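Local coordinates for D-alanine--D-alanine ligase (Coxiella burnetii, PDB 3TQT), which joins two D-alanine molecules into D-alanyl-D-alanine at the expense of ATP, supplying the dipeptide for peptidoglycan synthesis, at the interface of chains A and B. Numbering follows the deposited sequence. Chains: chain A/B, D-alanine--D-alanine ligase.

The interface of chains A and B. Residues chain A 16-17, 190-192, 195, 215; chain B 365.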
loop_
_atom_site.group_PDB
_atom_site.type_symbol
_atom_site.label_atom_id
_atom_site.label_comp_id
_atom_site.label_asym_id
_atom_site.label_seq_id
_atom_site.Cartn_x
_atom_site.Cartn_y
_atom_site.Cartn_z
ATOM N N THR A 16 15.430 10.793 -0.941
ATOM C CA THR A 16 16.661 11.311 -0.369
ATOM C C THR A 16 17.676 10.190 -0.130
ATOM O O THR A 16 18.842 10.452 0.153
ATOM C CB THR A 16 16.393 12.089 0.933
ATOM O OG1 THR A 16 17.613 12.680 1.398
ATOM C CG2 THR A 16 15.826 11.164 1.996
ATOM N N GLU A 17 17.237 8.937 -0.250
ATOM C CA GLU A 17 18.165 7.818 -0.116
ATOM C C GLU A 17 18.666 7.333 -1.481
ATOM O O GLU A 17 19.184 6.232 -1.601
ATOM C CB GLU A 17 17.548 6.657 0.665
ATOM C CG GLU A 17 17.524 6.872 2.170
ATOM C CD GLU A 17 16.283 7.603 2.633
ATOM O OE1 GLU A 17 15.169 7.161 2.277
ATOM O OE2 GLU A 17 16.423 8.620 3.350
ATOM N N LEU A 190 9.335 9.285 6.928
ATOM C CA LEU A 190 10.612 9.746 6.387
ATOM C C LEU A 190 11.756 9.338 7.307
ATOM O O LEU A 190 11.662 9.492 8.529
ATOM C CB LEU A 190 10.609 11.264 6.204
ATOM C CG LEU A 190 9.461 11.828 5.371
ATOM C CD1 LEU A 190 9.525 13.356 5.352
ATOM C CD2 LEU A 190 9.503 11.253 3.959
ATOM N N GLY A 191 12.839 8.837 6.718
ATOM C CA GLY A 191 13.951 8.297 7.486
ATOM C C GLY A 191 15.088 9.262 7.784
ATOM O O GLY A 191 15.710 9.183 8.846
ATOM N N SER A 192 15.371 10.166 6.852
ATOM C CA SER A 192 16.433 11.150 7.047
ATOM C C SER A 192 16.388 11.767 8.445
ATOM O O SER A 192 15.316 11.993 9.006
ATOM C CB SER A 192 16.359 12.249 5.986
ATOM O OG SER A 192 17.198 13.342 6.316
ATOM N N ALA A 195 14.275 14.688 9.676
ATOM C CA ALA A 195 12.875 14.513 10.043
ATOM C C ALA A 195 12.681 13.795 11.371
ATOM O O ALA A 195 11.589 13.317 11.646
ATOM C CB ALA A 195 12.123 13.780 8.933
ATOM N N TYR A 215 7.718 18.588 6.331
ATOM C CA TYR A 215 8.261 17.461 5.565
ATOM C C TYR A 215 7.268 16.327 5.328
ATOM O O TYR A 215 7.331 15.639 4.314
ATOM C CB TYR A 215 9.454 16.870 6.303
ATOM C CG TYR A 215 10.475 17.894 6.694
ATOM C CD1 TYR A 215 10.717 18.992 5.888
ATOM C CD2 TYR A 215 11.199 17.765 7.870
ATOM C CE1 TYR A 215 11.650 19.940 6.238
ATOM C CE2 TYR A 215 12.133 18.712 8.232
ATOM C CZ TYR A 215 12.357 19.793 7.410
ATOM O OH TYR A 215 13.289 20.738 7.757
ATOM N N TYR B 365 11.279 18.829 2.154
ATOM C CA TYR B 365 12.063 17.767 2.769
ATOM C C TYR B 365 13.343 17.514 1.979
ATOM O O TYR B 365 14.429 17.426 2.552
ATOM C CB TYR B 365 11.217 16.495 2.865
ATOM C CG TYR B 365 11.964 15.279 3.361
ATOM C CD1 TYR B 365 12.465 15.220 4.663
ATOM C CD2 TYR B 365 12.148 14.175 2.536
ATOM C CE1 TYR B 365 13.140 14.092 5.120
ATOM C CE2 TYR B 365 12.816 13.053 2.981
ATOM C CZ TYR B 365 13.308 13.011 4.267
ATOM O OH TYR B 365 13.965 11.876 4.690
#
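B:Tyr365 reaches from the C-terminal helix 340-367 of its chain and lays its phenol ring against A:Leu190, a worked example of a two-fold symmetric interface in which one aromatic side chain is inserted into the partner. Of the 187 Å² of surface hidden in this patch, 119 Å² belongs to this tyrosine. CG of B:Tyr365 stands anti to the backbone N (chi1 174°), which extends the ring away from its helix and points the phenol hydroxyl into chain A. The two-fold relation gives the same contact with the chains exchanged, consistent with a dimer, although the structure alone does not show that it forms in solution.

Apolar groups pack against one face and the sides of the ring. That face rests on the CD1 methyl of A:Leu190, 3.6 Å from the ring centroid of B:Tyr365 and almost centred, a CH-pi contact; the two side chains run past each other in opposite directions, so that CB of the leucine comes near the phenol end. The other methyl, CD2 of A:Leu190, lies 3.9 Å from CE2 of B:Tyr365. From the side opposite A:Leu190, beyond the CE2 corner and off the ring plane, CG2 of A:Thr16 lies 3.7 Å from CE2 and 3.4 Å from OH of B:Tyr365, on a side chain crossing the tyrosine at about a right angle. CB of A:Ala195 lies more loosely beside CE1 of B:Tyr365, 4.0 Å away. Nearer the helix, A:Tyr215 also crosses at about a right angle, its ring atom CD1 meeting CA of B:Tyr365 at 3.6 Å and its CB facing CD1 of the partner ring.

At the phenol end, the backbone N of A:Ser192 donates a weak hydrogen bond to OH of B:Tyr365, 3.1 Å long and bent to 133° at the hydrogen.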